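Local structure of histidine-containing Phosphotransfer Protein type 1, MtHPt1 (Medicago truncatula, 3US6) at residues A[98-103]-A[110-115]. The protein probably relays phosphoryl groups between cytokinin-sensing histidine kinases and response regulators, using an active histidine of its helix-bundle phosphotransfer domain. Numbering follows the deposited sequence.
Sequences VAFRNF and DACRRC
Phe103 and Ala111 meet where two antiparallel helices of the phosphotransfer bundle run side by side, the axes of the two short segments approaching to 8.9 Å at an angle of 165°. Phe103 can be followed outward from its CB, which points toward 110-115 and lies near both the Ala111 methyl and Cys112 SG. CG sits anti to the carbonyl carbon (chi1 -65°), and the ring beyond it presents one face to Ala111. The methyl carbon of Ala111 stands 3.8 Å from the centroid of the Phe103 ring in a CH-pi contact, displaced toward the CG-CD1 side: Phe103 CD1 is 3.5 Å from Ala111 CB, CE1 is farther off, and CD2 lies near the same methyl and also passes Cys115 CB at 4.3 Å. An alanine in place of Phe103 would probably open a gap beside Ala111 and Cys115 and deprive the Ala111 methyl of its aromatic partner. One turn earlier, Phe100 engages both cysteines. In the conformers described, Cys115 SG, anti to its own backbone N (chi1 -169°), lies obliquely against the Phe100 ring; its closeness to the Phe100 backbone and CB is doubtful, since both residues have a second conformer. Ala99 CB borders the same sulfur. Farther out, Phe100 CE1 packs 3.9 Å from Cys112 CB, while Cys112 SG approaches the edge of the Phe100 ring, 5.3 Å from its centroid. Side-chain contacts are mainly apolar, with the Cys112 carbonyl oxygen beside the Phe100 ring. Just before helix 109-142, Asn108 OD1 accepts a hydrogen bond from Ala111 N in its first turn. Helix 91-106 and the start of helix 109-142 form a helical hairpin; Phe100 also packs on Leu116, Val119 and Val78 of helix 71-88, which carries the predicted phosphorylation site His79.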
ATOM      1  N   VAL A  98     -10.811  -5.327   4.115  1.00 15.07           N
ATOM      2  CA  VAL A  98     -12.263  -5.594   4.068  1.00 17.69           C
ATOM      3  C   VAL A  98     -12.617  -7.037   4.344  1.00 19.45           C
ATOM      4  O   VAL A  98     -13.505  -7.343   5.159  1.00 16.63           O
ATOM      5  CB  VAL A  98     -12.873  -5.158   2.727  1.00 20.47           C
ATOM      6  CG1 VAL A  98     -14.353  -5.511   2.684  1.00 20.86           C
ATOM      7  CG2 VAL A  98     -12.669  -3.638   2.533  1.00 24.61           C
ATOM      8  N   ALA A  99     -11.905  -7.964   3.714  1.00 15.28           N
ATOM      9  CA  ALA A  99     -12.104  -9.356   3.938  1.00 15.09           C
ATOM     10  C   ALA A  99     -11.846  -9.711   5.429  1.00 17.46           C
ATOM     11  O   ALA A  99     -12.590 -10.436   6.070  1.00 18.83           O
ATOM     12  CB  ALA A  99     -11.232 -10.168   2.979  1.00 15.87           C
ATOM     13  N   PHE A 100     -10.724  -9.162   5.882  0.51 17.18           N
ATOM     14  CA  PHE A 100     -10.312  -9.299   7.274  0.51 16.39           C
ATOM     15  C   PHE A 100     -11.465  -8.961   8.213  0.51 16.10           C
ATOM     16  O   PHE A 100     -11.894  -9.795   9.008  0.51 20.38           O
ATOM     17  CB  PHE A 100      -9.119  -8.387   7.567  0.51 15.93           C
ATOM     18  CG  PHE A 100      -8.260  -8.860   8.705  0.51 16.02           C
ATOM     19  CD1 PHE A 100      -8.801  -9.622   9.728  0.51 16.66           C
ATOM     20  CD2 PHE A 100      -6.913  -8.543   8.753  0.51 11.72           C
ATOM     21  CE1 PHE A 100      -8.014 -10.059  10.776  0.51 10.39           C
ATOM     22  CE2 PHE A 100      -6.121  -8.976   9.799  0.51 16.12           C
ATOM     23  CZ  PHE A 100      -6.672  -9.735  10.811  0.51 15.00           C
ATOM     24  N   ARG A 101     -12.016  -7.761   8.054  1.00 17.07           N
ATOM     25  CA  ARG A 101     -13.090  -7.292   8.904  1.00 16.42           C
ATOM     26  C   ARG A 101     -14.320  -8.193   8.853  1.00 14.29           C
ATOM     27  O   ARG A 101     -14.969  -8.400   9.879  1.00 18.19           O
ATOM     28  CB  ARG A 101     -13.549  -5.881   8.526  1.00 18.75           C
ATOM     29  CG  ARG A 101     -12.462  -4.863   8.715  1.00 30.04           C
ATOM     30  CD  ARG A 101     -13.072  -3.464   8.677  1.00 32.83           C
ATOM     31  NE  ARG A 101     -13.771  -3.138   9.930  1.00 30.55           N
ATOM     32  CZ  ARG A 101     -14.677  -2.175  10.055  1.00 48.01           C
ATOM     33  NH1 ARG A 101     -15.051  -1.476   8.998  1.00 55.72           N
ATOM     34  NH2 ARG A 101     -15.205  -1.927  11.234  1.00 42.96           N
ATOM     35  N   ASN A 102     -14.608  -8.800   7.704  1.00 16.24           N
ATOM     36  CA  ASN A 102     -15.735  -9.754   7.705  1.00 18.30           C
ATOM     37  C   ASN A 102     -15.447 -10.949   8.630  1.00 21.54           C
ATOM     38  O   ASN A 102     -16.332 -11.407   9.337  1.00 21.56           O
ATOM     39  CB  ASN A 102     -16.048 -10.188   6.277  1.00 30.06           C
ATOM     40  CG  ASN A 102     -16.616  -9.025   5.439  1.00 43.77           C
ATOM     41  OD1 ASN A 102     -17.299  -8.142   5.976  1.00 42.45           O
ATOM     42  ND2 ASN A 102     -16.320  -9.016   4.144  1.00 52.44           N
ATOM     43  N   PHE A 103     -14.224 -11.474   8.622  1.00 17.97           N
ATOM     44  CA  PHE A 103     -13.906 -12.609   9.445  1.00 18.30           C
ATOM     45  C   PHE A 103     -13.797 -12.255  10.901  1.00 18.71           C
ATOM     46  O   PHE A 103     -14.098 -13.058  11.774  1.00 19.15           O
ATOM     47  CB  PHE A 103     -12.664 -13.323   8.921  1.00 18.07           C
ATOM     48  CG  PHE A 103     -12.866 -13.921   7.588  1.00 26.43           C
ATOM     49  CD1 PHE A 103     -13.808 -14.887   7.383  1.00 33.38           C
ATOM     50  CD2 PHE A 103     -12.073 -13.526   6.548  1.00 38.25           C
ATOM     51  CE1 PHE A 103     -13.984 -15.433   6.151  1.00 42.62           C
ATOM     52  CE2 PHE A 103     -12.230 -14.076   5.327  1.00 42.15           C
ATOM     53  CZ  PHE A 103     -13.177 -15.023   5.129  1.00 44.23           C
ATOM     54  N   ASP A 110      -9.270 -18.885  12.841  1.00 12.70           N
ATOM     55  CA  ASP A 110      -8.410 -19.314  11.780  1.00 12.34           C
ATOM     56  C   ASP A 110      -8.534 -18.424  10.563  1.00 12.18           C
ATOM     57  O   ASP A 110      -7.526 -18.145   9.925  1.00 12.27           O
ATOM     58  CB  ASP A 110      -8.732 -20.763  11.372  1.00 12.03           C
ATOM     59  CG  ASP A 110      -8.257 -21.798  12.387  1.00 14.33           C
ATOM     60  OD1 ASP A 110      -7.491 -21.460  13.308  1.00 12.15           O
ATOM     61  OD2 ASP A 110      -8.700 -22.967  12.278  1.00 15.71           O
ATOM     62  N   ALA A 111      -9.739 -18.013  10.201  1.00 13.58           N
ATOM     63  CA  ALA A 111      -9.852 -17.156   9.045  1.00 12.87           C
ATOM     64  C   ALA A 111      -9.207 -15.781   9.294  1.00 14.83           C
ATOM     65  O   ALA A 111      -8.618 -15.183   8.412  1.00 14.63           O
ATOM     66  CB  ALA A 111     -11.327 -16.921   8.698  1.00 16.20           C
ATOM     67  N   CYS A 112      -9.321 -15.262  10.504  1.00 12.58           N
ATOM     68  CA  CYS A 112      -8.567 -14.051  10.836  1.00 15.98           C
ATOM     69  C   CYS A 112      -7.070 -14.222  10.674  1.00 15.04           C
ATOM     70  O   CYS A 112      -6.409 -13.321  10.145  1.00 12.93           O
ATOM     71  CB  CYS A 112      -8.847 -13.574  12.243  1.00 11.36           C
ATOM     72  SG  CYS A 112     -10.487 -12.803  12.403  1.00 16.52           S
ATOM     73  N   ARG A 113      -6.537 -15.375  11.106  1.00 11.13           N
ATOM     74  CA  ARG A 113      -5.112 -15.590  10.984  1.00 11.12           C
ATOM     75  C   ARG A 113      -4.669 -15.646   9.507  1.00 15.23           C
ATOM     76  O   ARG A 113      -3.687 -15.035   9.100  1.00 13.35           O
ATOM     77  CB  ARG A 113      -4.709 -16.846  11.730  1.00 11.34           C
ATOM     78  CG  ARG A 113      -4.781 -16.597  13.213  1.00 12.82           C
ATOM     79  CD  ARG A 113      -4.523 -17.878  13.987  1.00 11.41           C
ATOM     80  NE  ARG A 113      -4.656 -17.654  15.414  1.00 11.28           N
ATOM     81  CZ  ARG A 113      -4.726 -18.610  16.325  1.00 11.73           C
ATOM     82  NH1 ARG A 113      -4.594 -19.884  15.996  1.00 10.68           N
ATOM     83  NH2 ARG A 113      -4.898 -18.321  17.586  1.00 12.14           N
ATOM     84  N   ARG A 114      -5.425 -16.365   8.712  1.00 11.26           N
ATOM     85  CA  ARG A 114      -5.098 -16.482   7.309  1.00 13.76           C
ATOM     86  C   ARG A 114      -5.253 -15.158   6.576  1.00 15.93           C
ATOM     87  O   ARG A 114      -4.471 -14.798   5.737  1.00 14.29           O
ATOM     88  CB  ARG A 114      -5.989 -17.518   6.682  1.00 17.48           C
ATOM     89  CG  ARG A 114      -5.536 -18.887   7.020  1.00 22.74           C
ATOM     90  CD  ARG A 114      -6.250 -19.888   6.161  1.00 27.90           C
ATOM     91  NE  ARG A 114      -7.137 -20.678   6.959  1.00 44.54           N
ATOM     92  CZ  ARG A 114      -8.424 -20.480   7.082  1.00 43.20           C
ATOM     93  NH1 ARG A 114      -9.012 -19.532   6.404  1.00 53.19           N
ATOM     94  NH2 ARG A 114      -9.112 -21.272   7.855  1.00 32.29           N
ATOM     95  N   CYS A 115      -6.282 -14.437   6.942  1.00 13.95           N
ATOM     96  CA  CYS A 115      -6.486 -13.168   6.304  0.57 12.51           C
ATOM     97  C   CYS A 115      -5.421 -12.172   6.725  1.00 13.84           C
ATOM     98  O   CYS A 115      -4.982 -11.364   5.893  1.00 14.27           O
ATOM     99  CB  CYS A 115      -7.817 -12.652   6.695  0.57 11.71           C
ATOM    100  SG  CYS A 115      -8.311 -11.215   5.720  0.57 18.71           S
TER